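Local structure of MarR-family transcriptional regulator (6PCO) at residues 48-51 and 52-55; 67-70 and 71-75; 95-98 and 99-102. The protein probably acts as a DNA-binding transcription factor of the MarR family, a regulator of biofilm formation whose DNA binding is controlled by 6-hydroxynicotinic acid. One frame throughout, in Å; residues are numbered along the deposited sequence.

Contact 1. Residues 48-51 and 52-55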
ATOM      1  N   PRO A  48     -10.101  18.747 -15.573  1.00136.20           N
ATOM      2  CA  PRO A  48     -10.212  18.797 -14.114  1.00131.61           C
ATOM      3  C   PRO A  48      -9.562  17.575 -13.441  1.00126.55           C
ATOM      4  O   PRO A  48      -9.145  16.636 -14.120  1.00130.04           O
ATOM      5  CB  PRO A  48     -11.732  18.851 -13.875  1.00132.11           C
ATOM      6  CG  PRO A  48     -12.337  18.156 -15.086  1.00133.44           C
ATOM      7  CD  PRO A  48     -11.385  18.441 -16.231  1.00135.11           C
ATOM      8  N   TYR A  49      -9.478  17.620 -12.106  1.00124.39           N
ATOM      9  CA  TYR A  49      -8.945  16.533 -11.283  1.00105.86           C
ATOM     10  C   TYR A  49      -9.962  15.389 -11.229  1.00 92.77           C
ATOM     11  O   TYR A  49     -11.097  15.594 -10.831  1.00 93.59           O
ATOM     12  CB  TYR A  49      -8.636  17.031  -9.867  1.00106.64           C
ATOM     13  CG  TYR A  49      -7.900  16.051  -8.988  1.00109.01           C
ATOM     14  CD1 TYR A  49      -6.514  16.018  -8.962  1.00105.32           C
ATOM     15  CD2 TYR A  49      -8.586  15.161  -8.171  1.00106.44           C
ATOM     16  CE1 TYR A  49      -5.827  15.127  -8.153  1.00109.25           C
ATOM     17  CE2 TYR A  49      -7.913  14.257  -7.363  1.00106.10           C
ATOM     18  CZ  TYR A  49      -6.528  14.238  -7.351  1.00112.83           C
ATOM     19  OH  TYR A  49      -5.860  13.342  -6.561  1.00110.65           O
ATOM     20  N   HIS A  50      -9.533  14.200 -11.663  1.00 93.62           N
ATOM     21  CA  HIS A  50     -10.228  12.937 -11.442  1.00 97.23           C
ATOM     22  C   HIS A  50      -9.285  12.023 -10.643  1.00 97.76           C
ATOM     23  O   HIS A  50      -8.180  11.720 -11.100  1.00 90.21           O
ATOM     24  CB  HIS A  50     -10.645  12.290 -12.777  1.00100.78           C
ATOM     25  CG  HIS A  50     -11.588  13.091 -13.619  1.00113.42           C
ATOM     26  ND1 HIS A  50     -11.156  13.870 -14.683  1.00111.60           N
ATOM     27  CD2 HIS A  50     -12.936  13.200 -13.594  1.00117.44           C
ATOM     28  CE1 HIS A  50     -12.196  14.443 -15.256  1.00115.10           C
ATOM     29  NE2 HIS A  50     -13.300  14.048 -14.609  1.00116.48           N
ATOM     30  N   PHE A  51      -9.718  11.578  -9.456  1.00 85.90           N
ATOM     31  CA  PHE A  51      -8.837  10.841  -8.540  1.00 80.08           C
ATOM     32  C   PHE A  51      -8.262   9.608  -9.254  1.00 80.49           C
ATOM     33  O   PHE A  51      -7.112   9.244  -9.004  1.00 80.32           O
ATOM     34  CB  PHE A  51      -9.551  10.501  -7.222  1.00 71.19           C
ATOM     35  CG  PHE A  51     -10.512   9.345  -7.304  1.00 73.16           C
ATOM     36  CD1 PHE A  51     -11.779   9.510  -7.853  1.00 75.07           C
ATOM     37  CD2 PHE A  51     -10.146   8.080  -6.868  1.00 72.28           C
ATOM     38  CE1 PHE A  51     -12.659   8.445  -7.961  1.00 67.54           C
ATOM     39  CE2 PHE A  51     -11.028   7.013  -6.980  1.00 76.34           C
ATOM     40  CZ  PHE A  51     -12.284   7.197  -7.522  1.00 69.36           C
ATOM     41  N   SER A  52      -9.054   9.005 -10.153  1.00 84.13           N
ATOM     42  CA  SER A  52      -8.778   7.679 -10.757  1.00 86.28           C
ATOM     43  C   SER A  52      -7.633   7.737 -11.786  1.00 83.27           C
ATOM     44  O   SER A  52      -6.971   6.734 -12.002  1.00 80.50           O
ATOM     45  CB  SER A  52     -10.041   7.091 -11.370  1.00 90.48           C
ATOM     46  OG  SER A  52     -10.753   8.057 -12.144  1.00 86.85           O
ATOM     47  N   GLU A  53      -7.406   8.900 -12.415  1.00 89.63           N
ATOM     48  CA  GLU A  53      -6.367   9.053 -13.466  1.00 92.28           C
ATOM     49  C   GLU A  53      -4.975   9.228 -12.833  1.00 83.76           C
ATOM     50  O   GLU A  53      -3.965   8.947 -13.479  1.00 86.58           O
ATOM     51  CB  GLU A  53      -6.642  10.257 -14.378  1.00 92.61           C
ATOM     52  CG  GLU A  53      -7.931  10.172 -15.180  1.00 96.92           C
ATOM     53  CD  GLU A  53      -8.276  11.464 -15.906  1.00109.23           C
ATOM     54  OE1 GLU A  53      -7.352  12.274 -16.141  1.00110.43           O
ATOM     55  OE2 GLU A  53      -9.467  11.669 -16.231  1.00115.94           O
ATOM     56  N   GLN A  54      -4.941   9.694 -11.577  1.00 73.35           N
ATOM     57  CA  GLN A  54      -3.745  10.224 -10.939  1.00 70.90           C
ATOM     58  C   GLN A  54      -2.839   9.080 -10.462  1.00 70.18           C
ATOM     59  O   GLN A  54      -3.281   7.939 -10.337  1.00 70.89           O
ATOM     60  CB  GLN A  54      -4.132  11.160  -9.787  1.00 74.49           C
ATOM     61  CG  GLN A  54      -4.843  12.441 -10.219  1.00 77.91           C
ATOM     62  CD  GLN A  54      -4.416  12.982 -11.564  1.00 88.25           C
ATOM     63  OE1 GLN A  54      -3.236  12.981 -11.916  1.00116.23           O
ATOM     64  NE2 GLN A  54      -5.378  13.474 -12.329  1.00 91.48           N
ATOM     65  N   VAL A  55      -1.565   9.409 -10.196  1.00 58.92           N
ATOM     66  CA  VAL A  55      -0.517   8.403 -10.030  1.00 58.84           C
ATOM     67  C   VAL A  55      -0.667   7.688  -8.677  1.00 60.45           C
ATOM     68  O   VAL A  55      -0.273   6.530  -8.545  1.00 61.31           O
ATOM     69  CB  VAL A  55       0.894   8.992 -10.244  1.00 54.47           C
ATOM     70  CG1 VAL A  55       1.259  10.074  -9.249  1.00 58.54           C
ATOM     71  CG2 VAL A  55       1.962   7.915 -10.241  1.00 56.11           C
TER
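Gln54 packs against Tyr49 with its aliphatic part: CG of Gln54 lies 3.5 Å from CE1 of Tyr49 and 3.9 Å from the phenolic OH of the same ring. The side chains run at a slant to each other, with the ring and amide planes 24° apart. Tyr49 begins with its CB directed away from 52-55, but its CG stands anti to the backbone N (chi1 -172°), which brings the far half of the ring close to CG of Gln54. The same CG of Gln54 also rests on the carbonyl O of His50.

Beside this pair, His50 and Glu53 run alongside each other in the same direction, and ND1 of His50 is 3.2 Å from OE2 of Glu53. The backbone that carries these side chains turns tightly. The N-H of Glu53 bonds to O of His50 at 3.2 Å, coming from above the carbonyl plane, and Gln54 N makes a weak, longer bond to O of Phe51. Phe51 itself turns its ring so that one face covers the amide N of Ser52.

This turn delivers the chain to Gln54, the N-cap residue of helix 55-73. The second subunit packs on it, its Ala156 meeting Tyr49 and its Val85 meeting Phe51, while His57 of the same chain makes an edge-to-face contact with Phe51. The chemistry is therefore mainly that of aliphatic and aromatic packing joined to short-range backbone bonds, which together shape the turn against the second subunit.

Contact 2. Residues 67-70 and 71-75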
ATOM      1  N   VAL A  67      -1.071  -7.686  -3.851  1.00 64.30           N
ATOM      2  CA  VAL A  67      -1.396  -8.327  -2.562  1.00 67.35           C
ATOM      3  C   VAL A  67      -2.377  -9.487  -2.798  1.00 57.75           C
ATOM      4  O   VAL A  67      -2.228 -10.548  -2.194  1.00 62.25           O
ATOM      5  CB  VAL A  67      -1.917  -7.320  -1.517  1.00 71.62           C
ATOM      6  CG1 VAL A  67      -2.571  -8.016  -0.336  1.00 69.71           C
ATOM      7  CG2 VAL A  67      -0.801  -6.408  -1.023  1.00 71.44           C
ATOM      8  N   ALA A  68      -3.365  -9.291  -3.676  1.00 53.45           N
ATOM      9  CA  ALA A  68      -4.246 -10.387  -4.092  1.00 56.38           C
ATOM     10  C   ALA A  68      -3.410 -11.540  -4.666  1.00 59.52           C
ATOM     11  O   ALA A  68      -3.598 -12.689  -4.285  1.00 58.12           O
ATOM     12  CB  ALA A  68      -5.271  -9.898  -5.090  1.00 53.64           C
ATOM     13  N   ILE A  69      -2.483 -11.228  -5.582  1.00 56.81           N
ATOM     14  CA  ILE A  69      -1.656 -12.251  -6.151  1.00 55.84           C
ATOM     15  C   ILE A  69      -0.910 -12.953  -5.012  1.00 56.97           C
ATOM     16  O   ILE A  69      -0.840 -14.180  -4.977  1.00 69.44           O
ATOM     17  CB  ILE A  69      -0.696 -11.677  -7.206  1.00 56.24           C
ATOM     18  CG1 ILE A  69      -1.424 -11.381  -8.511  1.00 56.33           C
ATOM     19  CG2 ILE A  69       0.493 -12.604  -7.435  1.00 59.12           C
ATOM     20  CD1 ILE A  69      -0.694 -10.399  -9.400  1.00 64.56           C
ATOM     21  N   PHE A  70      -0.324 -12.166  -4.105  1.00 61.04           N
ATOM     22  CA  PHE A  70       0.468 -12.722  -2.992  1.00 59.03           C
ATOM     23  C   PHE A  70      -0.382 -13.749  -2.232  1.00 57.92           C
ATOM     24  O   PHE A  70       0.088 -14.839  -1.962  1.00 51.08           O
ATOM     25  CB  PHE A  70       0.975 -11.613  -2.055  1.00 57.00           C
ATOM     26  CG  PHE A  70       1.786 -12.123  -0.891  1.00 56.37           C
ATOM     27  CD1 PHE A  70       1.165 -12.594   0.259  1.00 59.08           C
ATOM     28  CD2 PHE A  70       3.167 -12.191  -0.962  1.00 60.72           C
ATOM     29  CE1 PHE A  70       1.906 -13.102   1.316  1.00 58.67           C
ATOM     30  CE2 PHE A  70       3.905 -12.723   0.087  1.00 63.76           C
ATOM     31  CZ  PHE A  70       3.275 -13.174   1.225  1.00 61.19           C
ATOM     32  N   GLN A  71      -1.627 -13.362  -1.903  1.00 61.71           N
ATOM     33  CA  GLN A  71      -2.549 -14.126  -1.029  1.00 68.25           C
ATOM     34  C   GLN A  71      -3.022 -15.415  -1.715  1.00 67.52           C
ATOM     35  O   GLN A  71      -3.149 -16.454  -1.067  1.00 68.50           O
ATOM     36  CB  GLN A  71      -3.745 -13.255  -0.644  1.00 68.28           C
ATOM     37  CG  GLN A  71      -3.395 -12.205   0.400  1.00 79.05           C
ATOM     38  CD  GLN A  71      -4.521 -11.242   0.690  1.00 74.48           C
ATOM     39  OE1 GLN A  71      -5.207 -10.770  -0.213  1.00 71.42           O
ATOM     40  NE2 GLN A  71      -4.711 -10.948   1.967  1.00 67.30           N
ATOM     41  N   GLN A  72      -3.290 -15.319  -3.021  1.00 65.98           N
ATOM     42  CA  GLN A  72      -3.705 -16.431  -3.839  1.00 73.26           C
ATOM     43  C   GLN A  72      -2.579 -17.479  -3.956  1.00 72.92           C
ATOM     44  O   GLN A  72      -2.852 -18.661  -3.855  1.00 82.87           O
ATOM     45  CB  GLN A  72      -4.179 -15.920  -5.201  1.00 72.91           C
ATOM     46  CG  GLN A  72      -5.516 -15.192  -5.130  1.00 81.39           C
ATOM     47  CD  GLN A  72      -6.107 -14.954  -6.498  1.00 89.86           C
ATOM     48  OE1 GLN A  72      -6.219 -15.872  -7.307  1.00 97.56           O
ATOM     49  NE2 GLN A  72      -6.493 -13.716  -6.770  1.00 86.08           N
ATOM     50  N   THR A  73      -1.321 -17.059  -4.130  1.00 71.57           N
ATOM     51  CA  THR A  73      -0.226 -18.016  -4.448  1.00 77.29           C
ATOM     52  C   THR A  73       0.558 -18.481  -3.198  1.00 68.88           C
ATOM     53  O   THR A  73       1.151 -19.551  -3.233  1.00 68.17           O
ATOM     54  CB  THR A  73       0.682 -17.467  -5.560  1.00 70.73           C
ATOM     55  OG1 THR A  73       1.271 -16.244  -5.153  1.00 84.43           O
ATOM     56  CG2 THR A  73      -0.083 -17.162  -6.825  1.00 81.01           C
ATOM     57  N   ILE A  74       0.578 -17.720  -2.099  1.00 61.64           N
ATOM     58  CA  ILE A  74       1.360 -18.145  -0.924  1.00 74.15           C
ATOM     59  C   ILE A  74       0.684 -19.360  -0.280  1.00 68.37           C
ATOM     60  O   ILE A  74      -0.508 -19.311   0.003  1.00 73.86           O
ATOM     61  CB  ILE A  74       1.586 -16.991   0.081  1.00 81.42           C
ATOM     62  CG1 ILE A  74       2.787 -17.281   0.982  1.00 81.66           C
ATOM     63  CG2 ILE A  74       0.340 -16.655   0.900  1.00 83.93           C
ATOM     64  CD1 ILE A  74       4.118 -17.014   0.316  1.00 80.44           C
ATOM     65  N   PRO A  75       1.406 -20.487  -0.066  1.00 74.77           N
ATOM     66  CA  PRO A  75       0.845 -21.683   0.579  1.00 80.04           C
ATOM     67  C   PRO A  75       0.325 -21.462   2.010  1.00 82.54           C
ATOM     68  O   PRO A  75      -0.844 -21.740   2.298  1.00 84.97           O
ATOM     69  CB  PRO A  75       2.021 -22.677   0.647  1.00 81.99           C
ATOM     70  CG  PRO A  75       3.013 -22.191  -0.391  1.00 79.81           C
ATOM     71  CD  PRO A  75       2.800 -20.696  -0.492  1.00 80.38           C
TER
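Phe70 and Ile74 lie side by side one helical turn apart, pointing the same way, with the isoleucine against one face of the phenyl ring. CG2 of Ile74 approaches CE1 of Phe70 to 3.9 Å, and CD1 of Ile74 reaches CZ of Phe70 at 4.0 Å, so both branches of the isoleucine take part. With CG of Phe70 anti to its backbone N (chi1 180°), the ring projects outward with a slight lean toward the C-terminal end of the helix, where Ile74 meets its face. The backbone ties the same two residues together, Ile74 N donating to O of Phe70 at 2.9 Å.

Gln71 reaches back along the preceding turn with its chain extended beyond CG. It passes obliquely across Val67, CG of Gln71 resting 3.3 Å from O of Val67 while its OE1 comes near the CG1 methyl of Val67. The N-H of Gln71 bonds to that same carbonyl O of Val67.

These pairs belong to the last turns of helix 55-73, an N-terminal helix of the winged helix-turn-helix MarR fold; Ile74 is the first residue to leave helical geometry, and Pro75 follows it. Phe70 is inserted between helices, touching Ile159 of helix 143-164 and Ala81 and Phe84 of helix 81-93, and its side chain is about 5 Å from the bound 1,4-butanediol, whose pocket includes His66, Val85 and Thr160. Ile74 meets Met152 of helix 143-164.

On another side of the turn, Gln72 N bonds to O of Ala68 at 2.9 Å, and CG of Gln72 lies 3.3 Å from O of Ala68. The carbonyl O of Ile69 accepts from Thr73 N at 3.0 Å.

Contact 3. Residues 95-98 and 99-102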
ATOM      1  N   ALA A  95      20.322 -10.043  13.571  1.00 62.78           N
ATOM      2  CA  ALA A  95      19.664  -9.349  14.676  1.00 65.61           C
ATOM      3  C   ALA A  95      19.350  -7.905  14.258  1.00 61.49           C
ATOM      4  O   ALA A  95      20.199  -7.219  13.679  1.00 70.52           O
ATOM      5  CB  ALA A  95      20.511  -9.409  15.923  1.00 63.67           C
ATOM      6  N   CYS A  96      18.106  -7.494  14.528  1.00 67.67           N
ATOM      7  CA  CYS A  96      17.564  -6.181  14.187  1.00 64.76           C
ATOM      8  C   CYS A  96      16.726  -5.630  15.340  1.00 65.08           C
ATOM      9  O   CYS A  96      16.023  -6.381  16.010  1.00 67.28           O
ATOM     10  CB  CYS A  96      16.657  -6.262  12.972  1.00 64.02           C
ATOM     11  SG  CYS A  96      17.533  -6.672  11.446  1.00 58.77           S
ATOM     12  N   SER A  97      16.845  -4.319  15.564  1.00 69.07           N
ATOM     13  CA  SER A  97      15.887  -3.540  16.351  1.00 72.67           C
ATOM     14  C   SER A  97      14.645  -3.254  15.487  1.00 72.72           C
ATOM     15  O   SER A  97      14.655  -3.428  14.252  1.00 66.86           O
ATOM     16  CB  SER A  97      16.514  -2.256  16.849  1.00 73.08           C
ATOM     17  OG  SER A  97      16.848  -1.400  15.759  1.00 69.31           O
ATOM     18  N   LEU A  98      13.580  -2.800  16.149  1.00 69.91           N
ATOM     19  CA  LEU A  98      12.349  -2.393  15.500  1.00 68.98           C
ATOM     20  C   LEU A  98      12.675  -1.387  14.389  1.00 70.79           C
ATOM     21  O   LEU A  98      12.239  -1.580  13.255  1.00 77.54           O
ATOM     22  CB  LEU A  98      11.405  -1.808  16.557  1.00 74.45           C
ATOM     23  CG  LEU A  98      10.101  -1.185  16.058  1.00 84.41           C
ATOM     24  CD1 LEU A  98       9.047  -2.249  15.781  1.00 84.91           C
ATOM     25  CD2 LEU A  98       9.573  -0.184  17.073  1.00 94.65           C
ATOM     26  N   VAL A  99      13.463  -0.344  14.692  1.00 73.25           N
ATOM     27  CA  VAL A  99      13.760   0.684  13.675  1.00 71.25           C
ATOM     28  C   VAL A  99      14.642   0.061  12.578  1.00 67.40           C
ATOM     29  O   VAL A  99      14.457   0.378  11.422  1.00 72.28           O
ATOM     30  CB  VAL A  99      14.369   1.984  14.250  1.00 74.84           C
ATOM     31  CG1 VAL A  99      13.552   2.521  15.422  1.00 73.06           C
ATOM     32  CG2 VAL A  99      15.836   1.849  14.630  1.00 71.66           C
ATOM     33  N   ASP A 100      15.563  -0.844  12.934  1.00 61.67           N
ATOM     34  CA  ASP A 100      16.350  -1.577  11.934  1.00 65.16           C
ATOM     35  C   ASP A 100      15.417  -2.194  10.888  1.00 62.39           C
ATOM     36  O   ASP A 100      15.686  -2.115   9.662  1.00 52.38           O
ATOM     37  CB  ASP A 100      17.202  -2.700  12.541  1.00 75.65           C
ATOM     38  CG  ASP A 100      18.445  -2.238  13.282  1.00 77.87           C
ATOM     39  OD1 ASP A 100      19.053  -1.243  12.841  1.00 87.29           O
ATOM     40  OD2 ASP A 100      18.797  -2.884  14.299  1.00 76.91           O
ATOM     41  N   VAL A 101      14.325  -2.808  11.367  1.00 58.50           N
ATOM     42  CA  VAL A 101      13.356  -3.455  10.474  1.00 58.05           C
ATOM     43  C   VAL A 101      12.583  -2.397   9.678  1.00 52.31           C
ATOM     44  O   VAL A 101      12.336  -2.568   8.493  1.00 55.52           O
ATOM     45  CB  VAL A 101      12.401  -4.396  11.223  1.00 61.23           C
ATOM     46  CG1 VAL A 101      11.365  -4.978  10.273  1.00 62.85           C
ATOM     47  CG2 VAL A 101      13.155  -5.513  11.931  1.00 60.50           C
ATOM     48  N   VAL A 102      12.223  -1.291  10.326  1.00 57.36           N
ATOM     49  CA  VAL A 102      11.572  -0.184   9.628  1.00 63.54           C
ATOM     50  C   VAL A 102      12.499   0.343   8.519  1.00 58.69           C
ATOM     51  O   VAL A 102      12.049   0.585   7.415  1.00 63.88           O
ATOM     52  CB  VAL A 102      11.117   0.921  10.604  1.00 68.03           C
ATOM     53  CG1 VAL A 102      10.614   2.149   9.865  1.00 64.29           C
ATOM     54  CG2 VAL A 102      10.041   0.424  11.571  1.00 65.82           C
TER
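Ser97 and Asp100 meet through complementary first torsions. OG of Ser97 stands between its own backbone N and carbonyl carbon (chi1 65°), which turns the hydroxyl to the opening turn of the helix, while CG of Asp100 is anti to its carbonyl carbon (chi1 -75°), sending the carboxylate back to the start of the turn. Two reciprocal bonds result. Asp100 N donates to OG of Ser97 at 3.2 Å, and Ser97 N donates to OD2 of Asp100 at 2.7 Å with an almost straight N-H, 170°. This amide meets OD2 on its anti side, a little out of the carboxylate plane. The hydroxyl of Ser97 also donates to OD2, a weak bond.

Together these bonds form a capping box at the N terminus of helix 98-105, with Ser97 as the N-cap. Regular helical bonding takes over at once: Val101 N reaches O of Ser97 at 3.0 Å, and Val102 N bonds to O of Leu98 at 2.9 Å.

An apolar contact flanks the box, CB of Cys96 lying 3.7 Å from the CG2 methyl of Val101. The same CB of Cys96 comes within 3.6 Å of CB of Asp100, so the residue before the cap packs on the first turn. Cys96 touches Leu90 and Val101 touches Val86, both of helix 81-93, and the backbone of Cys96 bonds to that of Val139 in strand 137-141. On another side of the helix, Leu98 and Val102 pack on Val112 of helix 109-121, the probable recognition helix by analogy with other MarR proteins.

The serine hydroxyl satisfies an amide that has no carbonyl one turn earlier in the helix, and the carboxylate, placed at the helix's N-terminal end, would probably be stabilised there in its charged form by the helix dipole.

The three contacts follow one another along the chain. Contacts 1 and 2 lie at the two ends of helix 55-73, the first at its N-cap and the second at its C-terminal turns, with centres about 28 Å apart. Contact 3 opens helix 98-105, about 26 Å between centres from contact 2 and on the opposite side of the chain's centre; contacts 1 and 3 are farthest apart, about 36 Å between centres. None touches another. Contact 1 faces the second subunit, contact 2 adjoins the butanediol site, and contact 3 sits by the two-stranded sheet and helix 109-121. Side chains of contacts 2 and 3 both pack on helix 81-93, which thus lies between the ligand region and the probable DNA-binding part.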